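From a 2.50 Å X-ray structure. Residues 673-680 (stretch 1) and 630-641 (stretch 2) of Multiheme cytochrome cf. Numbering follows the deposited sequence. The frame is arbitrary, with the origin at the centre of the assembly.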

# COMPACT_ATOMS: atom_id res chain seq x y z
N TYR A 673 8.26 -7.98 -52.36
CA TYR A 673 7.86 -8.92 -53.39
C TYR A 673 6.40 -8.72 -53.79
O TYR A 673 6.07 -8.71 -54.97
CB TYR A 673 8.11 -10.36 -52.92
CG TYR A 673 7.24 -11.41 -53.59
CD1 TYR A 673 5.99 -11.73 -53.07
CD2 TYR A 673 7.67 -12.09 -54.72
CE1 TYR A 673 5.18 -12.68 -53.67
CE2 TYR A 673 6.88 -13.05 -55.33
CZ TYR A 673 5.63 -13.34 -54.80
OH TYR A 673 4.84 -14.30 -55.40
N TYR A 674 5.53 -8.54 -52.79
CA TYR A 674 4.10 -8.44 -53.02
C TYR A 674 3.69 -7.14 -53.72
O TYR A 674 2.50 -6.99 -54.01
CB TYR A 674 3.34 -8.56 -51.70
CG TYR A 674 2.84 -9.96 -51.37
CD1 TYR A 674 3.70 -10.92 -50.85
CD2 TYR A 674 1.51 -10.31 -51.57
CE1 TYR A 674 3.25 -12.19 -50.55
CE2 TYR A 674 1.06 -11.58 -51.27
CZ TYR A 674 1.93 -12.52 -50.75
OH TYR A 674 1.47 -13.78 -50.45
N LEU A 675 4.61 -6.22 -54.02
CA LEU A 675 4.25 -5.02 -54.76
C LEU A 675 4.52 -5.12 -56.26
O LEU A 675 3.75 -4.54 -57.04
CB LEU A 675 4.97 -3.78 -54.20
CG LEU A 675 6.47 -3.62 -53.88
CD1 LEU A 675 7.33 -3.63 -55.13
CD2 LEU A 675 6.67 -2.33 -53.12
N THR A 676 5.55 -5.85 -56.70
CA THR A 676 5.69 -6.15 -58.12
C THR A 676 4.89 -7.38 -58.52
O THR A 676 4.98 -7.80 -59.68
CB THR A 676 7.16 -6.35 -58.49
OG1 THR A 676 7.71 -7.42 -57.73
CG2 THR A 676 7.97 -5.08 -58.26
N GLN A 677 4.13 -7.95 -57.58
CA GLN A 677 3.17 -9.01 -57.87
C GLN A 677 1.74 -8.49 -57.79
O GLN A 677 0.81 -9.22 -57.42
CB GLN A 677 3.37 -10.19 -56.92
CG GLN A 677 4.28 -11.28 -57.48
CD GLN A 677 3.50 -12.38 -58.16
OE1 GLN A 677 2.35 -12.65 -57.81
NE2 GLN A 677 4.11 -13.03 -59.15
N ILE A 678 1.57 -7.21 -58.12
CA ILE A 678 0.28 -6.53 -58.12
C ILE A 678 -0.10 -6.28 -59.57
O ILE A 678 0.78 -6.26 -60.45
CB ILE A 678 0.36 -5.21 -57.33
CG1 ILE A 678 -1.00 -4.74 -56.84
CG2 ILE A 678 0.93 -4.15 -58.22
CD1 ILE A 678 -0.98 -3.30 -56.37
N PRO A 679 -1.38 -6.09 -59.89
CA PRO A 679 -1.74 -5.54 -61.20
C PRO A 679 -1.29 -4.09 -61.34
O PRO A 679 -1.83 -3.20 -60.67
CB PRO A 679 -3.27 -5.66 -61.24
CG PRO A 679 -3.56 -6.82 -60.34
CD PRO A 679 -2.54 -6.73 -59.23
N LYS A 680 -0.29 -3.85 -62.18
CA LYS A 680 0.07 -2.48 -62.52
C LYS A 680 -0.99 -1.87 -63.42
O LYS A 680 -1.63 -2.57 -64.22
CB LYS A 680 1.44 -2.44 -63.21
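Stretch 2, residues 630-641: TYAAAYNDPNYK

The most unusual feature of this contact is how much of it hangs on a single aliphatic side chain: no clear hydrogen bond joins the two stretches, and Ile 678 alone touches five residues of stretch 2. Its CA-to-CB bond points sideways, yet with chi1 and chi2 both t the side chain is extended and its end comes nearer to the partner. CG2 of Ile 678 lies 3.3 Å from CD2 of Tyr 631. At the far end, CD1 of Ile 678 is 3.5 Å from CB of Ala 634 and also 3.5 Å from CB of Tyr 640, so one methyl meets two residues that are six apart in sequence.

That convergence comes from the path of stretch 2, which folds by turns and irregular loop. A type II turn runs from Tyr 631 to Ala 634, with Ala 633 at a positive phi of 63° and the turn tied by Ala 634 N to Tyr 631 O at 3.2 Å. A type I turn follows directly from Ala 634 to Asp 637, closed by Asp 637 N to Ala 634 O at 2.6 Å. The carbonyl O of Asp 637 then takes up the backbone again, accepting from Tyr 640 N at 3.0 Å and Lys 641 N at 3.3 Å. The residues in the middle of each turn, Ala 632 and Ala 633, then Tyr 635 and Asn 636, make no contact with stretch 1, whereas Tyr 631, Ala 634 and Asp 637, at the turn ends, all direct CA-to-CB toward it.

Stretch 1 is likewise without regular helix or strand, and with both stretches irregular there is no common axis from which to read a crossing angle. The CA of Ile 678 lies 6.3 Å from the CA of Asn 639, and the CA of Pro 679 lies 7.8 Å from the CA of Ala 634; the later residue of stretch 1 is thus matched with the earlier one of stretch 2. Over this short span the register therefore runs in opposite senses.

Tyr 631 gives up the largest area of any residue here, 97 Å². Its m rotamer carries the ring across to stretch 1, where CE2 of Tyr 631 comes within 3.4 Å of the carbonyl O of Leu 675, and its OH reaches 4.2 Å from CG2 of Thr 676. Asn 639, with 81 Å² covered, lies beside the backbone: its carbonyl O is 3.5 Å from O of Tyr 674, near the plane of that residue's ring at its edge. As both atoms are acceptors, this approach is packing without a hydrogen bond.

Asp 637 adds a carboxylate to the apolar surroundings. Its OD2 stands 3.2 Å from CG1 of Ile 678 and 3.1 Å from CD of Pro 679, close contacts with carbon only. The rule to read from this site is economical: the residues at the turn ends, Tyr 631, Ala 634 and Asp 637, face stretch 1, and one extended isoleucine touches all three.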

# COMPACT_ATOMS: atom_id res chain seq x y z
N THR A 630 2.56 5.37 -56.89
CA THR A 630 2.41 4.69 -58.18
C THR A 630 1.30 3.65 -58.16
O THR A 630 0.42 3.64 -59.03
CB THR A 630 3.74 4.06 -58.60
OG1 THR A 630 3.90 2.81 -57.91
CG2 THR A 630 4.89 4.97 -58.21
N TYR A 631 1.30 2.77 -57.16
CA TYR A 631 0.28 1.72 -57.06
C TYR A 631 -0.99 2.20 -56.38
O TYR A 631 -1.82 1.36 -56.00
CB TYR A 631 0.84 0.50 -56.32
CG TYR A 631 2.06 -0.10 -56.98
CD1 TYR A 631 3.34 0.30 -56.60
CD2 TYR A 631 1.93 -1.06 -57.98
CE1 TYR A 631 4.47 -0.24 -57.20
CE2 TYR A 631 3.05 -1.61 -58.59
CZ TYR A 631 4.32 -1.19 -58.19
OH TYR A 631 5.44 -1.74 -58.79
N ALA A 632 -1.16 3.52 -56.22
CA ALA A 632 -2.36 4.02 -55.56
C ALA A 632 -3.60 3.56 -56.28
O ALA A 632 -3.59 3.28 -57.48
CB ALA A 632 -2.35 5.55 -55.47
N ALA A 633 -4.68 3.45 -55.53
CA ALA A 633 -6.00 3.05 -56.00
C ALA A 633 -6.03 1.63 -56.55
O ALA A 633 -7.01 1.24 -57.19
CB ALA A 633 -6.55 4.03 -57.05
N ALA A 634 -4.97 0.84 -56.32
CA ALA A 634 -5.18 -0.59 -56.19
C ALA A 634 -5.84 -0.91 -54.86
O ALA A 634 -5.91 -2.09 -54.47
CB ALA A 634 -3.86 -1.34 -56.33
N TYR A 635 -6.34 0.13 -54.17
CA TYR A 635 -6.73 0.13 -52.77
C TYR A 635 -7.56 -1.08 -52.37
O TYR A 635 -7.51 -1.51 -51.21
CB TYR A 635 -7.46 1.46 -52.44
CG TYR A 635 -8.97 1.56 -52.68
CD1 TYR A 635 -9.59 1.00 -53.80
CD2 TYR A 635 -9.77 2.24 -51.78
CE1 TYR A 635 -10.97 1.11 -53.99
CE2 TYR A 635 -11.13 2.36 -51.96
CZ TYR A 635 -11.73 1.80 -53.06
OH TYR A 635 -13.10 1.93 -53.22
N ASN A 636 -8.28 -1.66 -53.32
CA ASN A 636 -9.16 -2.78 -53.02
C ASN A 636 -8.57 -4.12 -53.42
O ASN A 636 -9.19 -5.15 -53.13
CB ASN A 636 -10.52 -2.59 -53.72
CG ASN A 636 -11.69 -2.68 -52.75
OD1 ASN A 636 -11.51 -2.64 -51.54
ND2 ASN A 636 -12.89 -2.78 -53.29
N ASP A 637 -7.40 -4.14 -54.04
CA ASP A 637 -6.80 -5.39 -54.47
C ASP A 637 -6.37 -6.21 -53.26
O ASP A 637 -5.51 -5.76 -52.49
CB ASP A 637 -5.61 -5.10 -55.39
CG ASP A 637 -4.97 -6.36 -55.92
OD1 ASP A 637 -5.58 -7.44 -55.80
OD2 ASP A 637 -3.85 -6.25 -56.47
N PRO A 638 -6.93 -7.41 -53.04
CA PRO A 638 -6.50 -8.23 -51.89
C PRO A 638 -5.12 -8.82 -52.10
O PRO A 638 -4.89 -10.00 -51.85
CB PRO A 638 -7.57 -9.32 -51.84
CG PRO A 638 -8.02 -9.46 -53.26
CD PRO A 638 -7.98 -8.07 -53.83
N ASN A 639 -4.19 -7.97 -52.54
CA ASN A 639 -2.85 -8.39 -52.94
C ASN A 639 -1.90 -7.22 -52.71
O ASN A 639 -0.68 -7.38 -52.66
CB ASN A 639 -2.87 -8.83 -54.41
CG ASN A 639 -1.60 -9.54 -54.83
OD1 ASN A 639 -0.58 -8.90 -55.05
ND2 ASN A 639 -1.67 -10.86 -54.96
N TYR A 640 -2.49 -6.03 -52.59
CA TYR A 640 -1.83 -4.82 -52.16
C TYR A 640 -2.15 -4.49 -50.71
O TYR A 640 -1.36 -3.81 -50.04
CB TYR A 640 -2.22 -3.67 -53.10
CG TYR A 640 -2.43 -2.27 -52.52
CD1 TYR A 640 -3.54 -1.98 -51.74
CD2 TYR A 640 -1.57 -1.23 -52.85
CE1 TYR A 640 -3.75 -0.71 -51.24
CE2 TYR A 640 -1.78 0.05 -52.36
CZ TYR A 640 -2.87 0.30 -51.55
OH TYR A 640 -3.08 1.57 -51.06
N LYS A 641 -3.28 -4.99 -50.21
CA LYS A 641 -3.55 -4.93 -48.78
C LYS A 641 -2.53 -5.74 -47.99
O LYS A 641 -2.15 -5.37 -46.88
CB LYS A 641 -4.97 -5.43 -48.50